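Local coordinates for protein acetaldehyde dehydrogenase (Acetylating) (Geobacillus thermoglucosidasius, PDB 5J78) that probably catalyses the reversible, NAD-dependent conversion of acetaldehyde and coenzyme A to acetyl-CoA, as an acetylating member of the aldehyde dehydrogenase family, at residues N96-N101 against P437-G442; F149-A154 against I161-H166; G224-A229 against G447-S452; E381-L386 against I411-G416. All blocks are in the same frame, centred on the assembly; numbering follows the deposited sequence.

Interaction 1: residues N96-N101 against P437-G442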
loop_
_atom_site.group_PDB
_atom_site.type_symbol
_atom_site.label_atom_id
_atom_site.label_comp_id
_atom_site.label_asym_id
_atom_site.label_seq_id
_atom_site.Cartn_x
_atom_site.Cartn_y
_atom_site.Cartn_z
ATOM N N ASN A 96 15.360 -6.560 -36.377
ATOM C CA ASN A 96 15.800 -5.169 -36.271
ATOM C C ASN A 96 15.523 -4.401 -37.556
ATOM O O ASN A 96 15.209 -3.205 -37.514
ATOM C CB ASN A 96 17.296 -5.069 -35.925
ATOM C CG ASN A 96 17.593 -5.460 -34.486
ATOM O OD1 ASN A 96 16.755 -5.307 -33.605
ATOM N ND2 ASN A 96 18.795 -5.951 -34.243
ATOM N N LEU A 97 15.651 -5.090 -38.690
ATOM C CA LEU A 97 15.440 -4.477 -39.992
ATOM C C LEU A 97 13.951 -4.214 -40.213
ATOM O O LEU A 97 13.577 -3.280 -40.925
ATOM C CB LEU A 97 16.008 -5.367 -41.105
ATOM C CG LEU A 97 17.536 -5.434 -41.234
ATOM C CD1 LEU A 97 17.903 -6.448 -42.265
ATOM C CD2 LEU A 97 18.099 -4.052 -41.600
ATOM N N PHE A 98 13.105 -5.035 -39.597
ATOM C CA PHE A 98 11.669 -4.802 -39.632
ATOM C C PHE A 98 11.385 -3.463 -38.949
ATOM O O PHE A 98 10.612 -2.648 -39.456
ATOM C CB PHE A 98 10.888 -5.955 -38.960
ATOM C CG PHE A 98 9.436 -5.643 -38.721
ATOM C CD1 PHE A 98 8.510 -5.737 -39.744
ATOM C CD2 PHE A 98 9.003 -5.224 -37.466
ATOM C CE1 PHE A 98 7.153 -5.414 -39.521
ATOM C CE2 PHE A 98 7.659 -4.900 -37.239
ATOM C CZ PHE A 98 6.740 -4.997 -38.276
ATOM N N ALA A 99 12.039 -3.211 -37.822
ATOM C CA ALA A 99 11.819 -1.954 -37.126
ATOM C C ALA A 99 12.434 -0.810 -37.899
ATOM O O ALA A 99 11.863 0.278 -37.988
ATOM C CB ALA A 99 12.380 -2.005 -35.734
ATOM N N ALA A 100 13.597 -1.053 -38.485
ATOM C CA ALA A 100 14.294 0.011 -39.186
ATOM C C ALA A 100 13.638 0.359 -40.526
ATOM O O ALA A 100 13.777 1.487 -40.987
ATOM C CB ALA A 100 15.741 -0.364 -39.406
ATOM N N ASN A 101 12.955 -0.600 -41.161
ATOM C CA ASN A 101 12.412 -0.375 -42.499
ATOM C C ASN A 101 10.885 -0.281 -42.525
ATOM O O ASN A 101 10.352 0.764 -42.904
ATOM C CB ASN A 101 12.897 -1.468 -43.470
ATOM C CG ASN A 101 14.401 -1.409 -43.695
ATOM O OD1 ASN A 101 15.001 -0.344 -43.636
ATOM N ND2 ASN A 101 15.014 -2.547 -43.954
ATOM N N PRO A 437 2.787 -1.665 -38.935
ATOM C CA PRO A 437 4.004 -2.274 -38.371
ATOM C C PRO A 437 4.275 -1.854 -36.919
ATOM O O PRO A 437 4.348 -0.653 -36.603
ATOM C CB PRO A 437 5.125 -1.772 -39.294
ATOM C CG PRO A 437 4.426 -1.541 -40.624
ATOM C CD PRO A 437 3.031 -1.039 -40.247
ATOM N N SER A 438 4.420 -2.838 -36.036
ATOM C CA SER A 438 4.562 -2.544 -34.615
ATOM C C SER A 438 5.118 -3.750 -33.871
ATOM O O SER A 438 4.892 -4.898 -34.273
ATOM C CB SER A 438 3.194 -2.137 -34.023
ATOM O OG SER A 438 3.245 -1.894 -32.620
ATOM N N LEU A 439 5.814 -3.479 -32.769
ATOM C CA LEU A 439 6.193 -4.524 -31.819
ATOM C C LEU A 439 5.502 -4.342 -30.462
ATOM O O LEU A 439 5.928 -4.905 -29.454
ATOM C CB LEU A 439 7.731 -4.547 -31.670
ATOM C CG LEU A 439 8.416 -4.962 -32.979
ATOM C CD1 LEU A 439 9.935 -4.833 -32.952
ATOM C CD2 LEU A 439 8.031 -6.376 -33.339
ATOM N N THR A 440 4.427 -3.557 -30.445
ATOM C CA THR A 440 3.614 -3.376 -29.250
ATOM C C THR A 440 2.188 -3.589 -29.679
ATOM O O THR A 440 1.536 -2.690 -30.224
ATOM C CB THR A 440 3.801 -2.000 -28.628
ATOM O OG1 THR A 440 5.138 -1.906 -28.131
ATOM C CG2 THR A 440 2.783 -1.747 -27.478
ATOM N N LEU A 441 1.721 -4.802 -29.448
ATOM C CA LEU A 441 0.441 -5.252 -29.970
ATOM C C LEU A 441 -0.583 -5.204 -28.846
ATOM O O LEU A 441 -0.537 -6.003 -27.923
ATOM C CB LEU A 441 0.572 -6.659 -30.552
ATOM C CG LEU A 441 0.999 -6.759 -32.024
ATOM C CD1 LEU A 441 2.187 -5.891 -32.290
ATOM C CD2 LEU A 441 1.291 -8.214 -32.463
ATOM N N GLY A 442 -1.477 -4.227 -28.896
ATOM C CA GLY A 442 -2.461 -4.080 -27.837
ATOM C C GLY A 442 -3.533 -5.151 -27.951
ATOM O O GLY A 442 -3.939 -5.509 -29.055
#
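The phenyl ring of F98 turns the end of its rim to P437 and S438. The backbone N of S438 lies at the ring edge, close to the ring plane and 3.9 Å from F98 CZ. P437 CB sits 3.7 Å from F98 CZ, obliquely to the ring plane, and the two side chains cross at about a right angle. L439 adds one methyl, also oblique to the ring, with CD2 4.2 Å from F98 CE2. With CG anti to the backbone N (chi1 168°), the F98 ring reaches out from helix 89-107 to the loop that links helix 424-428 to strand 461-468. That strand pairs antiparallel with strand 124-138 in the mixed sheet, probably as part of the oligomerisation arm of the aldehyde dehydrogenase fold. I429 and A431, nearer the start of the loop, also touch the ring. The loop carries an ST turn here: T440 N donates to S438 OG over 3.0 Å, with a nearly straight N-H...O angle of 164°. S438 OG also hydrogen-bonds to V455 O, later in the loop. The contact is mainly apolar, and no hydrogen bond crosses it. P437 also packs on D102, V103 and S106 of helix 89-107.

Interaction 2: residues F149-A154 against I161-H166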
loop_
_atom_site.group_PDB
_atom_site.type_symbol
_atom_site.label_atom_id
_atom_site.label_comp_id
_atom_site.label_asym_id
_atom_site.label_seq_id
_atom_site.Cartn_x
_atom_site.Cartn_y
_atom_site.Cartn_z
ATOM N N PHE A 149 11.882 0.446 -32.765
ATOM C CA PHE A 149 10.477 0.719 -33.074
ATOM C C PHE A 149 9.939 1.886 -32.232
ATOM O O PHE A 149 9.433 2.867 -32.774
ATOM C CB PHE A 149 9.664 -0.575 -32.868
ATOM C CG PHE A 149 8.235 -0.351 -32.469
ATOM C CD1 PHE A 149 7.306 0.182 -33.373
ATOM C CD2 PHE A 149 7.807 -0.689 -31.196
ATOM C CE1 PHE A 149 5.978 0.399 -32.987
ATOM C CE2 PHE A 149 6.488 -0.472 -30.805
ATOM C CZ PHE A 149 5.573 0.075 -31.702
ATOM N N LYS A 150 10.108 1.806 -30.914
ATOM C CA LYS A 150 9.584 2.832 -30.012
ATOM C C LYS A 150 10.290 4.175 -30.150
ATOM O O LYS A 150 9.659 5.240 -30.041
ATOM C CB LYS A 150 9.661 2.344 -28.562
ATOM C CG LYS A 150 8.649 1.257 -28.271
ATOM C CD LYS A 150 8.615 0.857 -26.797
ATOM C CE LYS A 150 7.503 -0.160 -26.563
ATOM N NZ LYS A 150 7.433 -0.662 -25.165
ATOM N N ALA A 151 11.595 4.147 -30.383
ATOM C CA ALA A 151 12.328 5.401 -30.527
ATOM C C ALA A 151 11.881 6.144 -31.768
ATOM O O ALA A 151 11.692 7.359 -31.721
ATOM C CB ALA A 151 13.833 5.151 -30.578
ATOM N N LEU A 152 11.719 5.421 -32.878
ATOM C CA LEU A 152 11.245 6.034 -34.119
ATOM C C LEU A 152 9.833 6.662 -33.952
ATOM O O LEU A 152 9.620 7.804 -34.324
ATOM C CB LEU A 152 11.218 5.011 -35.253
ATOM C CG LEU A 152 12.559 4.567 -35.849
ATOM C CD1 LEU A 152 12.298 3.375 -36.754
ATOM C CD2 LEU A 152 13.241 5.718 -36.576
ATOM N N ILE A 153 8.872 5.914 -33.407
ATOM C CA ILE A 153 7.512 6.455 -33.306
ATOM C C ILE A 153 7.437 7.559 -32.244
ATOM O O ILE A 153 6.662 8.500 -32.385
ATOM C CB ILE A 153 6.446 5.362 -32.994
ATOM C CG1 ILE A 153 6.642 4.701 -31.622
ATOM C CG2 ILE A 153 6.392 4.295 -34.113
ATOM C CD1 ILE A 153 5.440 3.813 -31.220
ATOM N N ALA A 154 8.251 7.466 -31.198
ATOM C CA ALA A 154 8.244 8.506 -30.174
ATOM C C ALA A 154 8.797 9.814 -30.708
ATOM O O ALA A 154 8.236 10.883 -30.452
ATOM C CB ALA A 154 9.039 8.070 -28.940
ATOM N N ILE A 161 11.985 10.025 -24.992
ATOM C CA ILE A 161 11.642 8.688 -24.508
ATOM C C ILE A 161 12.747 8.172 -23.599
ATOM O O ILE A 161 13.941 8.347 -23.895
ATOM C CB ILE A 161 11.372 7.689 -25.666
ATOM C CG1 ILE A 161 11.000 6.313 -25.101
ATOM C CG2 ILE A 161 12.559 7.570 -26.604
ATOM C CD1 ILE A 161 10.105 5.516 -26.026
ATOM N N VAL A 162 12.332 7.592 -22.471
ATOM C CA VAL A 162 13.237 6.951 -21.507
ATOM C C VAL A 162 12.924 5.461 -21.445
ATOM O O VAL A 162 11.811 5.077 -21.085
ATOM C CB VAL A 162 13.112 7.540 -20.075
ATOM C CG1 VAL A 162 14.101 6.877 -19.135
ATOM C CG2 VAL A 162 13.326 9.045 -20.078
ATOM N N PHE A 163 13.912 4.634 -21.786
ATOM C CA PHE A 163 13.748 3.179 -21.805
ATOM C C PHE A 163 14.089 2.471 -20.508
ATOM O O PHE A 163 14.993 2.872 -19.783
ATOM C CB PHE A 163 14.595 2.581 -22.922
ATOM C CG PHE A 163 14.078 2.897 -24.277
ATOM C CD1 PHE A 163 12.876 2.366 -24.700
ATOM C CD2 PHE A 163 14.765 3.763 -25.111
ATOM C CE1 PHE A 163 12.377 2.666 -25.939
ATOM C CE2 PHE A 163 14.272 4.070 -26.361
ATOM C CZ PHE A 163 13.075 3.522 -26.772
ATOM N N SER A 164 13.350 1.396 -20.241
ATOM C CA SER A 164 13.592 0.515 -19.101
ATOM C C SER A 164 13.724 -0.939 -19.597
ATOM O O SER A 164 12.717 -1.558 -19.967
ATOM C CB SER A 164 12.459 0.643 -18.067
ATOM O OG SER A 164 12.721 -0.123 -16.899
ATOM N N PRO A 165 14.963 -1.483 -19.613
ATOM C CA PRO A 165 15.193 -2.888 -19.990
ATOM C C PRO A 165 14.801 -3.892 -18.937
ATOM O O PRO A 165 14.872 -3.632 -17.737
ATOM C CB PRO A 165 16.715 -2.979 -20.186
ATOM C CG PRO A 165 17.238 -1.616 -20.065
ATOM C CD PRO A 165 16.234 -0.817 -19.286
ATOM N N HIS A 166 14.397 -5.053 -19.420
ATOM C CA HIS A 166 14.438 -6.291 -18.662
ATOM C C HIS A 166 15.887 -6.531 -18.168
ATOM O O HIS A 166 16.852 -6.300 -18.901
ATOM C CB HIS A 166 13.940 -7.418 -19.571
ATOM C CG HIS A 166 13.593 -8.687 -18.859
ATOM N ND1 HIS A 166 14.543 -9.497 -18.273
ATOM C CD2 HIS A 166 12.405 -9.322 -18.701
ATOM C CE1 HIS A 166 13.949 -10.555 -17.748
ATOM N NE2 HIS A 166 12.653 -10.475 -17.997
#
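F163 presents its ring edge to the helix: CE1 lies 3.8 Å from K150 CB and CZ lies 4.0 Å from A151 N, both partners in the ring plane. The methyl of A151 touches the same corner, its CB 4.2 Å from F163 CZ. With CG anti to its carbonyl carbon (chi1 -70°), F163 brings its ring up to helix 143-156. One ring face receives I161 CG1 from the same strand, 3.8 Å above the plane and offset toward the rim. I161 points its longer branch at the helix: CD1 sits 4.0 Å from A154 CB and equally far from K150 O. Helix 143-156 and strand 160-165 are the second and third elements of a beta-alpha-beta unit that begins with strand 124-138. The short helix and strand segments run nearly antiparallel, at 164°, with their axes 9.6 Å apart. The small A151 and A154 let I161 and F163 come up against the helix. K150 contributes only its CB to the ring; beyond CG its chain is extended and carries NZ to a hydrogen bond with T220 OG1 and weak ones with I137 O and L218 O. M65 of helix 55-84 packs on A151.

Interaction 3: residues G224-A229 against G447-S452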
loop_
_atom_site.group_PDB
_atom_site.type_symbol
_atom_site.label_atom_id
_atom_site.label_comp_id
_atom_site.label_asym_id
_atom_site.label_seq_id
_atom_site.Cartn_x
_atom_site.Cartn_y
_atom_site.Cartn_z
ATOM N N GLY A 224 2.283 -9.161 -15.577
ATOM C CA GLY A 224 2.618 -8.551 -14.305
ATOM C C GLY A 224 3.061 -7.115 -14.450
ATOM O O GLY A 224 2.646 -6.222 -13.701
ATOM N N LEU A 225 3.923 -6.875 -15.423
ATOM C CA LEU A 225 4.481 -5.545 -15.582
ATOM C C LEU A 225 3.444 -4.609 -16.204
ATOM O O LEU A 225 3.401 -3.425 -15.889
ATOM C CB LEU A 225 5.735 -5.593 -16.430
ATOM C CG LEU A 225 6.282 -4.204 -16.689
ATOM C CD1 LEU A 225 7.777 -4.146 -16.404
ATOM C CD2 LEU A 225 5.928 -3.865 -18.141
ATOM N N VAL A 226 2.601 -5.153 -17.070
ATOM C CA VAL A 226 1.543 -4.368 -17.692
ATOM C C VAL A 226 0.503 -3.951 -16.647
ATOM O O VAL A 226 0.012 -2.818 -16.668
ATOM C CB VAL A 226 0.881 -5.159 -18.830
ATOM C CG1 VAL A 226 -0.403 -4.466 -19.329
ATOM C CG2 VAL A 226 1.876 -5.344 -19.962
ATOM N N LYS A 227 0.174 -4.871 -15.736
ATOM C CA LYS A 227 -0.759 -4.582 -14.662
ATOM C C LYS A 227 -0.175 -3.448 -13.825
ATOM O O LYS A 227 -0.893 -2.550 -13.389
ATOM C CB LYS A 227 -1.023 -5.826 -13.791
ATOM C CG LYS A 227 -2.252 -5.728 -12.855
ATOM C CD LYS A 227 -3.597 -5.817 -13.638
ATOM C CE LYS A 227 -4.845 -5.785 -12.710
ATOM N NZ LYS A 227 -6.199 -5.748 -13.419
ATOM N N ALA A 228 1.140 -3.483 -13.620
ATOM C CA ALA A 228 1.813 -2.422 -12.870
ATOM C C ALA A 228 1.690 -1.075 -13.580
ATOM O O ALA A 228 1.486 -0.028 -12.945
ATOM C CB ALA A 228 3.262 -2.755 -12.658
ATOM N N ALA A 229 1.826 -1.098 -14.899
ATOM C CA ALA A 229 1.705 0.134 -15.668
ATOM C C ALA A 229 0.273 0.703 -15.565
ATOM O O ALA A 229 0.095 1.907 -15.492
ATOM C CB ALA A 229 2.101 -0.106 -17.140
ATOM N N GLY A 447 -8.004 -8.135 -22.988
ATOM C CA GLY A 447 -6.673 -8.382 -22.453
ATOM C C GLY A 447 -6.125 -7.248 -21.600
ATOM O O GLY A 447 -4.921 -7.006 -21.607
ATOM N N ASN A 448 -7.000 -6.542 -20.885
ATOM C CA ASN A 448 -6.573 -5.520 -19.914
ATOM C C ASN A 448 -5.771 -4.387 -20.527
ATOM O O ASN A 448 -4.868 -3.830 -19.897
ATOM C CB ASN A 448 -5.766 -6.153 -18.787
ATOM C CG ASN A 448 -5.891 -5.380 -17.475
ATOM O OD1 ASN A 448 -6.836 -5.581 -16.722
ATOM N ND2 ASN A 448 -4.943 -4.488 -17.209
ATOM N N ASN A 449 -6.133 -4.012 -21.746
ATOM C CA ASN A 449 -5.425 -2.955 -22.459
ATOM C C ASN A 449 -6.390 -1.871 -22.935
ATOM O O ASN A 449 -7.567 -2.145 -23.180
ATOM C CB ASN A 449 -4.672 -3.514 -23.677
ATOM C CG ASN A 449 -3.516 -4.455 -23.314
ATOM O OD1 ASN A 449 -3.136 -5.323 -24.127
ATOM N ND2 ASN A 449 -2.937 -4.284 -22.123
ATOM N N ILE A 450 -5.876 -0.655 -23.109
ATOM C CA ILE A 450 -6.686 0.472 -23.540
ATOM C C ILE A 450 -6.970 0.445 -25.052
ATOM O O ILE A 450 -7.880 1.127 -25.518
ATOM C CB ILE A 450 -6.007 1.816 -23.149
ATOM C CG1 ILE A 450 -7.005 2.988 -23.225
ATOM C CG2 ILE A 450 -4.792 2.093 -24.014
ATOM C CD1 ILE A 450 -8.037 3.033 -22.106
ATOM N N THR A 451 -6.202 -0.337 -25.818
ATOM C CA THR A 451 -6.435 -0.471 -27.257
ATOM C C THR A 451 -6.085 -1.862 -27.792
ATOM O O THR A 451 -5.297 -2.597 -27.189
ATOM C CB THR A 451 -5.635 0.563 -28.072
ATOM O OG1 THR A 451 -6.062 0.514 -29.440
ATOM C CG2 THR A 451 -4.147 0.288 -28.003
ATOM N N SER A 452 -6.688 -2.197 -28.925
ATOM C CA SER A 452 -6.418 -3.446 -29.648
ATOM C C SER A 452 -5.566 -3.178 -30.871
ATOM O O SER A 452 -5.271 -4.095 -31.632
ATOM C CB SER A 452 -7.716 -4.124 -30.090
ATOM O OG SER A 452 -8.457 -3.239 -30.916
#
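N448 and K227 meet at their polar ends, the lysine NZ giving a weak hydrogen bond to N448 OD1 at 3.4 Å. The two side chains cross at about a right angle, and K227 CD also passes 4.0 Å from N448 ND2. A bend at chi2 (73°) turns the otherwise extended lysine toward the asparagine. Both residues also hydrogen-bond to G233 O of the second subunit, through K227 NZ and N448 ND2, so the weak link between them lies beside stronger intersubunit bonds. V226 makes the other half of the contact, its CG1 lying 3.8 Å from N449 ND2. That amide nitrogen is also directed at two carbonyls: a weak, strongly bent bond to N448 O (3.0 Å, 126°) and a hydrogen bond to V239 O. Together with the bond to V239 O, acceptance by N449 OD1 from C443 N helps to fix the rotation of the amide. The contact thus sets the loop before strand 461-468 against helix 223-229, whose A229 packs on strands 216-219 and 236-238, while I450 and T451 of the loop touch Y237 in the latter strand.

Interaction 4: residues E381-L386 against I411-G416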
loop_
_atom_site.group_PDB
_atom_site.type_symbol
_atom_site.label_atom_id
_atom_site.label_comp_id
_atom_site.label_asym_id
_atom_site.label_seq_id
_atom_site.Cartn_x
_atom_site.Cartn_y
_atom_site.Cartn_z
ATOM N N GLU A 381 -14.409 -23.705 -31.173
ATOM C CA GLU A 381 -14.509 -24.005 -29.750
ATOM C C GLU A 381 -13.126 -24.245 -29.121
ATOM O O GLU A 381 -12.880 -23.826 -27.988
ATOM C CB GLU A 381 -15.427 -25.216 -29.540
ATOM C CG GLU A 381 -16.866 -24.984 -30.046
ATOM C CD GLU A 381 -17.679 -26.271 -30.191
ATOM O OE1 GLU A 381 -18.918 -26.175 -30.340
ATOM O OE2 GLU A 381 -17.086 -27.373 -30.167
ATOM N N LEU A 382 -12.225 -24.909 -29.850
ATOM C CA LEU A 382 -10.854 -25.125 -29.359
ATOM C C LEU A 382 -10.040 -23.821 -29.369
ATOM O O LEU A 382 -9.328 -23.513 -28.417
ATOM C CB LEU A 382 -10.116 -26.176 -30.199
ATOM C CG LEU A 382 -10.304 -27.651 -29.849
ATOM C CD1 LEU A 382 -9.543 -28.455 -30.865
ATOM C CD2 LEU A 382 -9.833 -27.963 -28.437
ATOM N N ALA A 383 -10.130 -23.087 -30.471
ATOM C CA ALA A 383 -9.499 -21.773 -30.559
ATOM C C ALA A 383 -9.908 -20.927 -29.354
ATOM O O ALA A 383 -9.070 -20.299 -28.702
ATOM C CB ALA A 383 -9.881 -21.078 -31.857
ATOM N N GLN A 384 -11.197 -20.942 -29.032
ATOM C CA GLN A 384 -11.705 -20.116 -27.936
ATOM C C GLN A 384 -11.063 -20.545 -26.623
ATOM O O GLN A 384 -10.596 -19.697 -25.848
ATOM C CB GLN A 384 -13.245 -20.192 -27.869
ATOM C CG GLN A 384 -13.852 -19.446 -26.710
ATOM C CD GLN A 384 -13.617 -17.953 -26.797
ATOM O OE1 GLN A 384 -13.440 -17.392 -27.887
ATOM N NE2 GLN A 384 -13.611 -17.301 -25.646
ATOM N N LYS A 385 -10.979 -21.855 -26.395
ATOM C CA LYS A 385 -10.353 -22.394 -25.174
ATOM C C LYS A 385 -8.848 -22.109 -25.057
ATOM O O LYS A 385 -8.336 -21.851 -23.965
ATOM C CB LYS A 385 -10.562 -23.903 -25.106
ATOM C CG LYS A 385 -11.968 -24.357 -24.729
ATOM C CD LYS A 385 -11.920 -25.782 -24.170
ATOM C CE LYS A 385 -13.303 -26.396 -23.992
ATOM N NZ LYS A 385 -13.889 -26.812 -25.298
ATOM N N LEU A 386 -8.135 -22.206 -26.176
ATOM C CA LEU A 386 -6.712 -21.885 -26.202
ATOM C C LEU A 386 -6.455 -20.397 -25.892
ATOM O O LEU A 386 -5.542 -20.066 -25.139
ATOM C CB LEU A 386 -6.134 -22.280 -27.562
ATOM C CG LEU A 386 -6.115 -23.812 -27.719
ATOM C CD1 LEU A 386 -6.157 -24.262 -29.168
ATOM C CD2 LEU A 386 -4.916 -24.395 -27.017
ATOM N N ILE A 411 -15.323 -14.051 -37.789
ATOM C CA ILE A 411 -16.170 -12.951 -37.306
ATOM C C ILE A 411 -16.204 -12.842 -35.768
ATOM O O ILE A 411 -16.218 -11.732 -35.233
ATOM C CB ILE A 411 -17.617 -13.067 -37.847
ATOM C CG1 ILE A 411 -18.470 -11.847 -37.414
ATOM C CG2 ILE A 411 -18.274 -14.366 -37.364
ATOM C CD1 ILE A 411 -18.039 -10.514 -38.017
ATOM N N ASP A 412 -16.172 -13.970 -35.059
ATOM C CA ASP A 412 -16.325 -13.960 -33.598
ATOM C C ASP A 412 -15.066 -14.297 -32.786
ATOM O O ASP A 412 -15.163 -14.655 -31.611
ATOM C CB ASP A 412 -17.441 -14.929 -33.195
ATOM C CG ASP A 412 -17.116 -16.382 -33.542
ATOM O OD1 ASP A 412 -16.129 -16.622 -34.273
ATOM O OD2 ASP A 412 -17.858 -17.287 -33.097
ATOM N N LYS A 413 -13.886 -14.153 -33.371
ATOM C CA LYS A 413 -12.670 -14.455 -32.624
ATOM C C LYS A 413 -12.204 -13.219 -31.844
ATOM O O LYS A 413 -12.051 -12.151 -32.424
ATOM C CB LYS A 413 -11.573 -14.955 -33.568
ATOM C CG LYS A 413 -11.925 -16.272 -34.267
ATOM C CD LYS A 413 -12.108 -17.421 -33.288
ATOM C CE LYS A 413 -12.555 -18.701 -34.001
ATOM N NZ LYS A 413 -13.951 -18.620 -34.479
ATOM N N PRO A 414 -11.990 -13.364 -30.523
ATOM C CA PRO A 414 -11.520 -12.257 -29.685
ATOM C C PRO A 414 -10.019 -12.080 -29.816
ATOM O O PRO A 414 -9.246 -12.497 -28.947
ATOM C CB PRO A 414 -11.910 -12.701 -28.278
ATOM C CG PRO A 414 -11.742 -14.200 -28.345
ATOM C CD PRO A 414 -12.299 -14.551 -29.708
ATOM N N ALA A 415 -9.627 -11.485 -30.933
ATOM C CA ALA A 415 -8.238 -11.192 -31.219
ATOM C C ALA A 415 -8.188 -9.916 -32.040
ATOM O O ALA A 415 -8.987 -9.739 -32.955
ATOM C CB ALA A 415 -7.564 -12.382 -31.982
ATOM N N GLY A 416 -7.261 -9.020 -31.716
ATOM C CA GLY A 416 -7.121 -7.798 -32.478
ATOM C C GLY A 416 -6.535 -7.985 -33.873
ATOM O O GLY A 416 -6.769 -7.167 -34.780
#
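The amide oxygen of Q384 rests against the ring of P414, with OE1 3.6 Å from both P414 CD and P414 CG, and the methyl of A383 lies 4.2 Å from K413 CE. P414 is the centre of an inverse gamma turn, closed by a weak hydrogen bond from A415 N to K413 O at 2.9 Å. This turn leads into strand 415-420, outermost within the chain in a parallel sheet of seven strands; A383 and Q384 of helix 376-388 pack on K413 and P414 of the turn. Q384 reaches the proline with CG anti to its backbone N and a bend at chi2 (64°). One helical turn on, E388 OE2 accepts from Q384 NE2 and so helps to hold the amide in place. A383 packs in addition on P245 and L280, residues of two inner strands of the sheet, and P414 is backed by L392 and I446. The turn also faces the second subunit, whose K464 NZ hydrogen-bonds to K413 O. K413 folds back through bends at chi2 and chi4, laying its CE near the helix while NZ bonds to Y409 O and to S380 OG, the latter on the same helix, and the Y409 ring adds a cation-pi interaction. NZ also forms a salt bridge with D412 OD1, 3.0 Å away on the syn side and 25° out of the carboxylate plane.

In the fold
Interactions 1 and 2 are neighbours, with centres 12 Å apart, and touch where S438 and T440 pack on F149 and K150 of helix 143-156. Interactions 1 and 3 share the long loop between helix 424-428 and strand 461-468, which thereby contacts helix 89-107 and then helix 223-229; along the chain their segments alternate. Interaction 4, beside the parallel sheet, is about 31 Å from interaction 2 between centres, on the opposite side of the chain's centre, and is nested within the loops closed by interactions 1 and 3. After strand 415-420 the shared loop leads back to the mixed sheet, linking what are probably the catalytic and nucleotide-binding domains; interactions 3 and 4 both meet the second subunit.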